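Putative ABC transporter subunit, substrate-binding component (Rhodopseudomonas palustris, PDB 4EVS) probably serves as the solute-binding component of an ABC importer, binding 4-hydroxybenzoate and probably related benzoate derivatives for uptake. Local coordinates at residues A[293-296]-A[297-301]; A[362-366]-A[367-371]. All blocks are in the same frame, centred on the assembly; numbering follows the deposited sequence. Where two conformers were deposited one is given.

Contact 1. Residues A[293-296]-A[297-301]; sequences RLIY and KMIEA. With SO4 (sulfate ion), chain D.
K297 N reaches back to R293 O (3.0 Å) in the first of four successive i to i+4 hydrogen bonds, which end with E300 N on Y296 O. This unbroken alpha-helical ladder runs along the latter part of helix 283-302; its shortest rung joins M298 N to L294 O at 2.8 Å, with an N-H...O angle of 160°. I295, branched at CB, uses both arms on the following turn. Its CG2 lies 3.8 Å from CD1 of I299, while CG1 is 4.1 Å from CE of the selenomethionine M298. The flexible M298 chain bends at its last torsion (chi3 -68°), which folds CE back to 3.8 Å from I295 CA. R293 leads elsewhere: arginine is long and charged enough to reach an anion from the helix, and with CG opposite the backbone N (chi1 -179°) it brings NH2 to O2 of a sulfate ion, though the modelled 2.4 Å is too short to trust. The sulfur lies at the guanidinium edge, in its plane. A leucine in its place would probably leave the sulfate, most likely from the crystallisation liquor, without the guanidinium's charge and dependent on Y289 and H36. Around the helix, Y296 sets its ring edge-to-face with W32 and hydrogen-bonds G37 O through OH, I299 rests on V40 of strand 39-40, L294 meets W320 of strand 319-322, and M298 packs on A311 and V315 of helix 308-315.

Contact 2. Residues A[362-366]-A[367-371]; sequences DQPDW and GLVKQ
W366 and V369 meet one turn apart near the carboxy end of the chain, where strand 351-363 gives way to a short, weakly bonded helical turn, about 366-369. Followed outward, the tryptophan begins with CB beside the amide of the next residue, 3.4 Å from G367 N. With CG opposite its own carbonyl carbon (chi1 -67°), the indole swings back over the preceding chain, and P364 CD lies 3.4 Å above one face, offset toward the rim. On the pyrrole side NE1 donates to Q363 OE1 at 2.8 Å; the oxygen sits in the ring plane, although the donor stands above the amide plane of the glutamine. On the benzene side CE3 lies 3.7 Å from V369 CG2. A broad ring with one polar N-H suits this place, since it can lie against apolar groups such as P364 and V369 and still hydrogen-bond through NE1.

D365 takes the N-cap position of the helical turn. Its OD1 accepts from G367 N (3.0 Å), which lies well above the carboxylate plane, closing an Asx turn, and takes further hydrogen bonds from S107 OG and T122 OG1. Aspartate suits the role because its short side chain folds onto the first turn, and its negative charge would be expected to match the amino end of a helix. OD2 instead rests 3.4 Å from L368 CG. The D365 backbone oxygen accepts from both L368 N (3.0 Å) and V369 N (3.2 Å), an i+3 and an i+4 bond. V369 CG2 also touches P364 CG, the two side chains crossing at about a right angle. Farther on, a water links W366 O to K370 N, donating to the first and accepting from the second, while the indole leans on F124 and V128 of helix 123-136.

In the fold
The contacts follow one another in the chain without touching: their centres are 25 Å apart and their nearest atoms about 14 Å. Neither forms part of the 4-hydroxybenzoate pocket, though each has a connection to it. Helix 283-302, which carries contact 1, begins with the pocket residue M283. Contact 2 comes nearer, the D365 side chain lying about 12 Å from the ligand. The segment after strand 116-118 gives an indirect link, since L294 of contact 1 touches T119 and D365 of contact 2 bonds to T122, with the pocket residue F121 between them in sequence. Contact 1 packs on strands of both sheets (39-40 and 319-322); contact 2 includes the end of strand 351-363 of the nine-stranded sheet.

Contact 1. Residues A[293-296]-A[297-301]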
# COMPACT_ATOMS: atom_id res chain seq x y z
N ARG A 293 -5.24 7.76 -13.29
CA ARG A 293 -6.02 7.19 -14.38
C ARG A 293 -7.51 7.20 -14.06
O ARG A 293 -8.34 7.57 -14.87
CB ARG A 293 -5.59 5.74 -14.66
CG ARG A 293 -6.33 5.08 -15.79
CD ARG A 293 -6.01 3.59 -15.98
NE ARG A 293 -4.65 3.40 -16.52
CZ ARG A 293 -4.33 3.47 -17.81
NH1 ARG A 293 -5.25 3.72 -18.78
NH2 ARG A 293 -3.07 3.30 -18.15
N LEU A 294 -7.87 6.78 -12.85
CA LEU A 294 -9.28 6.72 -12.47
C LEU A 294 -9.88 8.12 -12.32
O LEU A 294 -11.02 8.36 -12.75
CB LEU A 294 -9.52 5.94 -11.21
CG LEU A 294 -9.23 4.44 -11.25
CD1 LEU A 294 -9.76 3.69 -10.02
CD2 LEU A 294 -9.65 3.79 -12.49
N ILE A 295 -9.11 9.08 -11.80
CA ILE A 295 -9.60 10.46 -11.70
C ILE A 295 -9.83 11.02 -13.09
O ILE A 295 -10.85 11.65 -13.33
CB ILE A 295 -8.60 11.34 -10.92
CG1 ILE A 295 -8.61 10.89 -9.46
CG2 ILE A 295 -8.99 12.86 -11.02
CD1 ILE A 295 -7.48 11.44 -8.59
N TYR A 296 -8.90 10.77 -14.02
CA TYR A 296 -9.14 11.23 -15.39
C TYR A 296 -10.43 10.62 -15.98
O TYR A 296 -11.19 11.33 -16.67
CB TYR A 296 -7.94 11.02 -16.29
CG TYR A 296 -6.86 12.09 -16.16
CD1 TYR A 296 -6.48 12.61 -14.92
CD2 TYR A 296 -6.18 12.55 -17.29
CE1 TYR A 296 -5.48 13.57 -14.83
CE2 TYR A 296 -5.18 13.50 -17.20
CZ TYR A 296 -4.83 14.01 -15.98
OH TYR A 296 -3.82 14.92 -15.88
N LYS A 297 -10.63 9.33 -15.76
CA LYS A 297 -11.83 8.65 -16.23
C LYS A 297 -13.11 9.23 -15.62
O LYS A 297 -14.13 9.41 -16.30
CB LYS A 297 -11.72 7.17 -15.94
CG LYS A 297 -12.93 6.35 -16.33
CD LYS A 297 -13.13 6.29 -17.82
CE LYS A 297 -14.21 5.24 -18.21
NZ LYS A 297 -13.93 4.70 -19.56
N MSE A 298 -13.07 9.52 -14.32
CA MSE A 298 -14.21 10.15 -13.65
C MSE A 298 -14.54 11.52 -14.20
O MSE A 298 -15.69 11.83 -14.41
CB MSE A 298 -13.99 10.19 -12.14
CG MSE A 298 -14.01 8.80 -11.55
SE MSE A 298 -14.08 8.78 -9.59
CE MSE A 298 -12.41 9.45 -9.29
N ILE A 299 -13.50 12.31 -14.50
CA ILE A 299 -13.73 13.64 -15.09
C ILE A 299 -14.30 13.51 -16.49
O ILE A 299 -15.19 14.26 -16.88
CB ILE A 299 -12.44 14.48 -15.06
CG1 ILE A 299 -11.98 14.75 -13.61
CG2 ILE A 299 -12.60 15.75 -15.86
CD1 ILE A 299 -10.59 15.32 -13.44
N GLU A 300 -13.79 12.54 -17.26
CA GLU A 300 -14.29 12.29 -18.60
C GLU A 300 -15.76 11.93 -18.57
O GLU A 300 -16.60 12.46 -19.35
CB GLU A 300 -13.47 11.15 -19.21
CG GLU A 300 -14.02 10.51 -20.47
CD GLU A 300 -13.97 11.42 -21.62
OE1 GLU A 300 -13.18 12.41 -21.57
OE2 GLU A 300 -14.71 11.16 -22.61
N ALA A 301 -16.10 11.04 -17.66
CA ALA A 301 -17.45 10.50 -17.58
C ALA A 301 -18.49 11.52 -17.16
O ALA A 301 -19.65 11.47 -17.59
CB ALA A 301 -17.46 9.34 -16.61
S SO4 D . -0.51 3.74 -20.11
O1 SO4 D . -0.50 4.69 -18.98
O2 SO4 D . -1.77 3.01 -20.17
O3 SO4 D . -0.42 4.54 -21.33
O4 SO4 D . 0.54 2.72 -20.10

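Contact 2. Residues A[362-366]-A[367-371]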
# COMPACT_ATOMS: atom_id res chain seq x y z
N ASP A 362 -5.48 -12.48 -9.50
CA ASP A 362 -6.87 -12.11 -9.30
C ASP A 362 -7.30 -12.18 -7.83
O ASP A 362 -8.35 -12.73 -7.50
CB ASP A 362 -7.77 -13.01 -10.17
CG ASP A 362 -7.49 -12.84 -11.66
OD1 ASP A 362 -7.35 -11.67 -12.11
OD2 ASP A 362 -7.41 -13.87 -12.37
N GLN A 363 -6.45 -11.70 -6.94
CA GLN A 363 -6.79 -11.63 -5.54
C GLN A 363 -7.71 -10.45 -5.28
O GLN A 363 -7.36 -9.32 -5.60
CB GLN A 363 -5.53 -11.45 -4.73
CG GLN A 363 -4.49 -12.59 -4.90
CD GLN A 363 -5.00 -13.95 -4.49
OE1 GLN A 363 -5.16 -14.20 -3.30
NE2 GLN A 363 -5.29 -14.82 -5.46
N PRO A 364 -8.87 -10.67 -4.69
CA PRO A 364 -9.78 -9.61 -4.28
C PRO A 364 -9.42 -9.16 -2.87
O PRO A 364 -8.43 -9.63 -2.28
CB PRO A 364 -11.13 -10.31 -4.31
CG PRO A 364 -10.78 -11.65 -3.77
CD PRO A 364 -9.42 -11.98 -4.36
N ASP A 365 -10.27 -8.32 -2.28
CA ASP A 365 -10.15 -7.97 -0.90
C ASP A 365 -10.70 -9.12 -0.05
O ASP A 365 -11.88 -9.13 0.25
CB ASP A 365 -10.81 -6.66 -0.54
CG ASP A 365 -10.63 -6.30 0.91
OD1 ASP A 365 -9.87 -7.01 1.63
OD2 ASP A 365 -11.27 -5.33 1.36
N TRP A 366 -9.84 -10.06 0.36
CA TRP A 366 -10.28 -11.23 1.16
C TRP A 366 -10.89 -10.84 2.53
O TRP A 366 -11.55 -11.65 3.21
CB TRP A 366 -9.10 -12.17 1.41
CG TRP A 366 -8.57 -12.84 0.19
CD1 TRP A 366 -7.29 -12.75 -0.31
CD2 TRP A 366 -9.28 -13.69 -0.69
NE1 TRP A 366 -7.17 -13.52 -1.42
CE2 TRP A 366 -8.38 -14.12 -1.68
CE3 TRP A 366 -10.60 -14.19 -0.71
CZ2 TRP A 366 -8.75 -14.97 -2.73
CZ3 TRP A 366 -10.97 -15.04 -1.75
CH2 TRP A 366 -10.04 -15.41 -2.75
N GLY A 367 -10.66 -9.61 2.96
CA GLY A 367 -11.25 -9.09 4.20
C GLY A 367 -12.71 -8.74 4.13
O GLY A 367 -13.31 -8.52 5.18
N LEU A 368 -13.26 -8.66 2.92
CA LEU A 368 -14.68 -8.34 2.72
C LEU A 368 -15.43 -9.44 1.97
O LEU A 368 -16.63 -9.63 2.20
CB LEU A 368 -14.84 -7.02 1.95
CG LEU A 368 -14.37 -5.73 2.65
CD1 LEU A 368 -14.70 -4.51 1.79
CD2 LEU A 368 -14.97 -5.55 4.07
N VAL A 369 -14.79 -10.12 1.01
CA VAL A 369 -15.58 -10.95 0.07
C VAL A 369 -16.16 -12.24 0.67
O VAL A 369 -17.08 -12.82 0.09
CB VAL A 369 -14.84 -11.22 -1.30
CG1 VAL A 369 -14.48 -9.88 -1.99
CG2 VAL A 369 -13.62 -12.09 -1.09
N LYS A 370 -15.66 -12.68 1.82
CA LYS A 370 -16.21 -13.88 2.49
C LYS A 370 -17.17 -13.55 3.63
O LYS A 370 -17.85 -14.46 4.16
CB LYS A 370 -15.08 -14.76 3.03
CG LYS A 370 -14.23 -15.39 1.95
CD LYS A 370 -13.37 -16.52 2.48
CE LYS A 370 -12.42 -17.05 1.41
NZ LYS A 370 -11.53 -18.13 1.95
N GLN A 371 -17.27 -12.28 4.00
CA GLN A 371 -18.03 -11.91 5.18
C GLN A 371 -19.51 -12.11 4.87
O GLN A 371 -19.96 -12.25 3.71
CB GLN A 371 -17.68 -10.49 5.63
CG GLN A 371 -18.51 -9.36 5.09
CD GLN A 371 -18.01 -7.96 5.58
OE1 GLN A 371 -16.98 -7.85 6.26
NE2 GLN A 371 -18.75 -6.91 5.23
OXT GLN A 371 -20.29 -12.14 5.83
O HOH W 1 -14.09 -11.67 4.03